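Local coordinates for protein ubiquinol-cytochrome C chaperone (Brucella abortus NCTC 8038, PDB 6RWT) that probably acts as a chaperone in assembly of respiratory complex III, as a bacterial homolog of Cbp3, which interacts with newly synthesized cytochrome b, at residues 150-159 against 172-180. Sequence-based numbering, arbitrary orientation.
Sequences AYVLQCRDCL and ISYMDVDQV
Ala-150 CB touches Val-180 CG1 where the C-terminal tail of this all-helical protein of the ubiquinol-cytochrome C chaperone family runs back, antiparallel, along helix 145-161. The packing is mostly apolar. Tyr-151 gives the largest contact from the helix side. Its CG lies anti to the backbone N (chi1 167°), which turns the ring toward the tail, with Val-180 CG2 against Tyr-151 CB. On one face of the ring, Val-177 CG2 makes an off-centre CH-pi contact, 4.3 Å from the centroid of the Tyr-151 ring. Met-175 O comes to the ring edge in plane, 3.4 Å from Tyr-151 CE1. The hydroxyl of Tyr-151 is hydrogen-bonded to His-53 NE2, which ties the ring to helix 43-61.

Gln-154 lies across Met-175, with Gln-154 OE1 3.8 Å from the Met-175 CE methyl. The methionine chain is folded (chi2 -60°, chi3 -65°) and lies against the helix backbone here. Cys-155 SG sits over the other face of the Tyr-151 ring, displaced from the ring centre. Cys-155 SG also meets the edge of the Tyr-174 ring, 3.9 Å from Tyr-174 CD2, a sulfur-aromatic contact. It also lies beside Met-175 N, a buried amide without a polar partner. Tyr-174 OH is hydrogen-bonded to His-53 O, so both tyrosines reach the same histidine. Cys-158 CB packs on Met-175 SD, and Cys-158 SG lies near Ser-173 O and OG. Leu-159 ends the contact. Leu-159 CD1 lies obliquely to the Tyr-174 ring. Leu-159 CD2 touches Ser-173 O and is 3.7 Å from Ile-172 CG1.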
ATOM      1  N   ALA A 150       2.279 -12.714  -8.661  1.00 25.88           N
ATOM      2  CA  ALA A 150       1.622 -12.457  -9.951  1.00 26.20           C
ATOM      3  C   ALA A 150       0.597 -11.321  -9.850  1.00 25.45           C
ATOM      4  O   ALA A 150       0.559 -10.443 -10.712  1.00 25.09           O
ATOM      5  CB  ALA A 150       0.965 -13.723 -10.489  1.00 26.55           C
ATOM      6  N   TYR A 151      -0.216 -11.338  -8.794  1.00 23.37           N
ATOM      7  CA  TYR A 151      -1.167 -10.242  -8.520  1.00 23.58           C
ATOM      8  C   TYR A 151      -0.456  -8.890  -8.368  1.00 22.45           C
ATOM      9  O   TYR A 151      -0.877  -7.895  -8.959  1.00 22.03           O
ATOM     10  CB  TYR A 151      -2.015 -10.562  -7.284  1.00 23.87           C
ATOM     11  CG  TYR A 151      -2.807  -9.402  -6.699  1.00 22.48           C
ATOM     12  CD1 TYR A 151      -4.040  -9.018  -7.235  1.00 22.33           C
ATOM     13  CD2 TYR A 151      -2.334  -8.708  -5.582  1.00 21.62           C
ATOM     14  CE1 TYR A 151      -4.762  -7.964  -6.689  1.00 21.73           C
ATOM     15  CE2 TYR A 151      -3.047  -7.650  -5.034  1.00 20.91           C
ATOM     16  CZ  TYR A 151      -4.268  -7.288  -5.580  1.00 20.47           C
ATOM     17  OH  TYR A 151      -4.990  -6.247  -5.030  1.00 20.16           O
ATOM     18  N   VAL A 152       0.637  -8.863  -7.609  1.00 21.46           N
ATOM     19  CA  VAL A 152       1.385  -7.614  -7.371  1.00 20.70           C
ATOM     20  C   VAL A 152       1.982  -7.054  -8.680  1.00 22.05           C
ATOM     21  O   VAL A 152       1.879  -5.856  -8.945  1.00 21.04           O
ATOM     22  CB  VAL A 152       2.458  -7.794  -6.263  1.00 20.22           C
ATOM     23  CG1 VAL A 152       3.347  -6.561  -6.141  1.00 19.90           C
ATOM     24  CG2 VAL A 152       1.792  -8.071  -4.919  1.00 19.68           C
ATOM     25  N   LEU A 153       2.577  -7.921  -9.495  1.00 22.92           N
ATOM     26  CA  LEU A 153       3.104  -7.527 -10.814  1.00 24.19           C
ATOM     27  C   LEU A 153       2.012  -6.933 -11.724  1.00 23.61           C
ATOM     28  O   LEU A 153       2.225  -5.889 -12.342  1.00 23.30           O
ATOM     29  CB  LEU A 153       3.802  -8.710 -11.503  1.00 25.55           C
ATOM     30  CG  LEU A 153       5.189  -9.054 -10.948  1.00 28.26           C
ATOM     31  CD1 LEU A 153       5.546 -10.520 -11.180  1.00 28.72           C
ATOM     32  CD2 LEU A 153       6.244  -8.133 -11.550  1.00 30.34           C
ATOM     33  N   GLN A 154       0.846  -7.578 -11.780  1.00 23.39           N
ATOM     34  CA  GLN A 154      -0.280  -7.063 -12.576  1.00 25.33           C
ATOM     35  C   GLN A 154      -0.827  -5.719 -12.058  1.00 25.11           C
ATOM     36  O   GLN A 154      -1.181  -4.854 -12.862  1.00 24.15           O
ATOM     37  CB  GLN A 154      -1.409  -8.098 -12.673  1.00 28.38           C
ATOM     38  CG  GLN A 154      -1.038  -9.340 -13.470  1.00 31.70           C
ATOM     39  CD  GLN A 154      -2.182 -10.333 -13.579  1.00 36.08           C
ATOM     40  OE1 GLN A 154      -3.335  -9.950 -13.759  1.00 41.38           O
ATOM     41  NE2 GLN A 154      -1.862 -11.619 -13.489  1.00 39.29           N
ATOM     42  N   CYS A 155      -0.877  -5.532 -10.733  1.00 22.60           N
ATOM     43  CA  CYS A 155      -1.261  -4.228 -10.161  1.00 22.37           C
ATOM     44  C   CYS A 155      -0.267  -3.118 -10.567  1.00 22.11           C
ATOM     45  O   CYS A 155      -0.674  -1.998 -10.892  1.00 21.90           O
ATOM     46  CB  CYS A 155      -1.375  -4.295  -8.623  1.00 21.57           C
ATOM     47  SG  CYS A 155      -2.793  -5.225  -7.958  1.00 21.89           S
ATOM     48  N   ARG A 156       1.029  -3.429 -10.541  1.00 21.29           N
ATOM     49  CA  ARG A 156       2.056  -2.468 -10.957  1.00 18.22           C
ATOM     50  C   ARG A 156       1.814  -2.047 -12.412  1.00 22.74           C
ATOM     51  O   ARG A 156       1.840  -0.841 -12.727  1.00 22.28           O
ATOM     52  CB  ARG A 156       3.464  -3.066 -10.782  1.00 22.68           C
ATOM     53  CG  ARG A 156       4.638  -2.106 -11.008  1.00 23.33           C
ATOM     54  CD  ARG A 156       4.998  -1.845 -12.471  1.00 26.13           C
ATOM     55  NE  ARG A 156       5.078  -3.083 -13.247  1.00 28.43           N
ATOM     56  CZ  ARG A 156       6.139  -3.886 -13.312  1.00 28.80           C
ATOM     57  NH1 ARG A 156       7.271  -3.603 -12.667  1.00 27.39           N
ATOM     58  NH2 ARG A 156       6.064  -4.991 -14.049  1.00 31.85           N
ATOM     59  N   ASP A 157       1.568  -3.033 -13.279  1.00 24.37           N
ATOM     60  CA  ASP A 157       1.300  -2.774 -14.701  1.00 26.83           C
ATOM     61  C   ASP A 157       0.060  -1.893 -14.893  1.00 26.41           C
ATOM     62  O   ASP A 157       0.107  -0.917 -15.628  1.00 27.41           O
ATOM     63  CB  ASP A 157       1.150  -4.091 -15.480  1.00 28.85           C
ATOM     64  CG  ASP A 157       2.471  -4.859 -15.631  1.00 31.28           C
ATOM     65  OD1 ASP A 157       3.555  -4.314 -15.324  1.00 31.81           O
ATOM     66  OD2 ASP A 157       2.424  -6.028 -16.079  1.00 34.95           O
ATOM     67  N   CYS A 158      -1.031  -2.223 -14.205  1.00 24.39           N
ATOM     68  CA  CYS A 158      -2.269  -1.438 -14.288  1.00 27.10           C
ATOM     69  C   CYS A 158      -2.092   0.007 -13.825  1.00 26.30           C
ATOM     70  O   CYS A 158      -2.481   0.948 -14.521  1.00 25.44           O
ATOM     71  CB  CYS A 158      -3.375  -2.113 -13.477  1.00 22.29           C
ATOM     72  SG  CYS A 158      -4.894  -1.138 -13.306  1.00 31.34           S
ATOM     73  N   LEU A 159      -1.488   0.179 -12.653  1.00 22.40           N
ATOM     74  CA  LEU A 159      -1.241   1.521 -12.124  1.00 22.12           C
ATOM     75  C   LEU A 159      -0.390   2.377 -13.078  1.00 23.61           C
ATOM     76  O   LEU A 159      -0.680   3.556 -13.268  1.00 23.39           O
ATOM     77  CB  LEU A 159      -0.607   1.458 -10.724  1.00 21.40           C
ATOM     78  CG  LEU A 159      -1.519   0.981  -9.577  1.00 22.43           C
ATOM     79  CD1 LEU A 159      -0.685   0.633  -8.352  1.00 21.74           C
ATOM     80  CD2 LEU A 159      -2.596   2.002  -9.216  1.00 22.15           C
ATOM     81  N   ILE A 172      -7.870   5.847  -9.285  1.00 25.00           N
ATOM     82  CA  ILE A 172      -6.970   4.721  -8.985  1.00 24.30           C
ATOM     83  C   ILE A 172      -7.760   3.403  -9.034  1.00 24.29           C
ATOM     84  O   ILE A 172      -8.945   3.364  -8.676  1.00 24.49           O
ATOM     85  CB  ILE A 172      -6.275   4.914  -7.607  1.00 24.71           C
ATOM     86  CG1 ILE A 172      -5.130   3.910  -7.405  1.00 24.70           C
ATOM     87  CG2 ILE A 172      -7.266   4.820  -6.436  1.00 24.21           C
ATOM     88  CD1 ILE A 172      -4.249   4.218  -6.199  1.00 24.28           C
ATOM     89  N   SER A 173      -7.111   2.333  -9.498  1.00 22.59           N
ATOM     90  CA  SER A 173      -7.688   0.989  -9.409  1.00 23.15           C
ATOM     91  C   SER A 173      -6.601  -0.077  -9.273  1.00 22.00           C
ATOM     92  O   SER A 173      -5.451   0.122  -9.694  1.00 23.58           O
ATOM     93  CB  SER A 173      -8.611   0.690 -10.606  1.00 25.49           C
ATOM     94  OG  SER A 173      -7.925   0.799 -11.837  1.00 30.96           O
ATOM     95  N   TYR A 174      -6.980  -1.185  -8.643  1.00 22.04           N
ATOM     96  CA  TYR A 174      -6.162  -2.388  -8.516  1.00 21.79           C
ATOM     97  C   TYR A 174      -6.853  -3.525  -9.269  1.00 24.34           C
ATOM     98  O   TYR A 174      -8.036  -3.433  -9.632  1.00 28.78           O
ATOM     99  CB  TYR A 174      -5.992  -2.771  -7.036  1.00 20.52           C
ATOM    100  CG  TYR A 174      -5.157  -1.768  -6.252  1.00 19.34           C
ATOM    101  CD1 TYR A 174      -5.701  -0.554  -5.816  1.00 20.58           C
ATOM    102  CD2 TYR A 174      -3.808  -2.009  -5.974  1.00 18.38           C
ATOM    103  CE1 TYR A 174      -4.929   0.369  -5.113  1.00 18.79           C
ATOM    104  CE2 TYR A 174      -3.036  -1.093  -5.275  1.00 18.32           C
ATOM    105  CZ  TYR A 174      -3.592   0.107  -4.848  1.00 17.35           C
ATOM    106  OH  TYR A 174      -2.828   1.042  -4.148  1.00 18.29           O
ATOM    107  N   MET A 175      -6.112  -4.603  -9.490  1.00 24.16           N
ATOM    108  CA  MET A 175      -6.677  -5.787 -10.135  1.00 26.15           C
ATOM    109  C   MET A 175      -7.641  -6.513  -9.183  1.00 24.66           C
ATOM    110  O   MET A 175      -7.515  -6.398  -7.962  1.00 23.90           O
ATOM    111  CB  MET A 175      -5.558  -6.729 -10.592  1.00 29.33           C
ATOM    112  CG  MET A 175      -4.563  -6.128 -11.587  1.00 36.58           C
ATOM    113  SD  MET A 175      -5.249  -5.541 -13.156  1.00 41.42           S
ATOM    114  CE  MET A 175      -5.831  -7.086 -13.851  1.00 44.22           C
ATOM    115  N   ASP A 176      -8.629  -7.212  -9.743  1.00 26.94           N
ATOM    116  CA  ASP A 176      -9.499  -8.127  -8.984  1.00 27.13           C
ATOM    117  C   ASP A 176      -8.718  -9.427  -8.764  1.00 26.93           C
ATOM    118  O   ASP A 176      -8.519 -10.209  -9.695  1.00 28.29           O
ATOM    119  CB  ASP A 176     -10.812  -8.390  -9.762  1.00 27.77           C
ATOM    120  CG  ASP A 176     -11.774  -9.384  -9.064  1.00 30.75           C
ATOM    121  OD1 ASP A 176     -11.463  -9.949  -7.991  1.00 31.51           O
ATOM    122  OD2 ASP A 176     -12.873  -9.617  -9.627  1.00 35.25           O
ATOM    123  N   VAL A 177      -8.294  -9.666  -7.523  1.00 24.86           N
ATOM    124  CA  VAL A 177      -7.511 -10.862  -7.187  1.00 26.81           C
ATOM    125  C   VAL A 177      -8.194 -12.192  -7.574  1.00 27.49           C
ATOM    126  O   VAL A 177      -7.503 -13.166  -7.854  1.00 27.99           O
ATOM    127  CB  VAL A 177      -7.061 -10.848  -5.693  1.00 27.33           C
ATOM    128  CG1 VAL A 177      -8.230 -11.113  -4.754  1.00 27.28           C
ATOM    129  CG2 VAL A 177      -5.932 -11.848  -5.456  1.00 27.85           C
ATOM    130  N   ASP A 178      -9.529 -12.223  -7.621  1.00 27.29           N
ATOM    131  CA  ASP A 178     -10.274 -13.438  -8.028  1.00 29.84           C
ATOM    132  C   ASP A 178     -10.068 -13.856  -9.494  1.00 32.87           C
ATOM    133  O   ASP A 178     -10.326 -15.011  -9.848  1.00 35.04           O
ATOM    134  CB  ASP A 178     -11.777 -13.262  -7.768  1.00 32.36           C
ATOM    135  CG  ASP A 178     -12.115 -13.146  -6.291  1.00 34.17           C
ATOM    136  OD1 ASP A 178     -11.466 -13.819  -5.468  1.00 35.93           O
ATOM    137  OD2 ASP A 178     -13.048 -12.386  -5.952  1.00 39.83           O
ATOM    138  N   GLN A 179      -9.643 -12.909 -10.333  1.00 34.81           N
ATOM    139  CA  GLN A 179      -9.326 -13.173 -11.737  1.00 37.08           C
ATOM    140  C   GLN A 179      -7.867 -13.593 -11.985  1.00 37.90           C
ATOM    141  O   GLN A 179      -7.504 -13.866 -13.129  1.00 41.92           O
ATOM    142  CB  GLN A 179      -9.669 -11.944 -12.589  1.00 39.86           C
ATOM    143  CG  GLN A 179     -11.130 -11.510 -12.483  1.00 46.51           C
ATOM    144  CD  GLN A 179     -11.444 -10.256 -13.283  1.00 54.06           C
ATOM    145  OE1 GLN A 179     -10.638  -9.324 -13.356  1.00 65.57           O
ATOM    146  NE2 GLN A 179     -12.626 -10.223 -13.884  1.00 60.07           N
ATOM    147  N   VAL A 180      -7.037 -13.654 -10.940  1.00 36.64           N
ATOM    148  CA  VAL A 180      -5.649 -14.137 -11.074  1.00 41.04           C
ATOM    149  C   VAL A 180      -5.647 -15.660 -11.246  1.00 44.51           C
ATOM    150  O   VAL A 180      -6.281 -16.374 -10.466  1.00 43.68           O
ATOM    151  CB  VAL A 180      -4.785 -13.753  -9.846  1.00 42.17           C
ATOM    152  CG1 VAL A 180      -3.370 -14.319  -9.960  1.00 44.47           C
ATOM    153  CG2 VAL A 180      -4.719 -12.243  -9.702  1.00 43.02           C
TER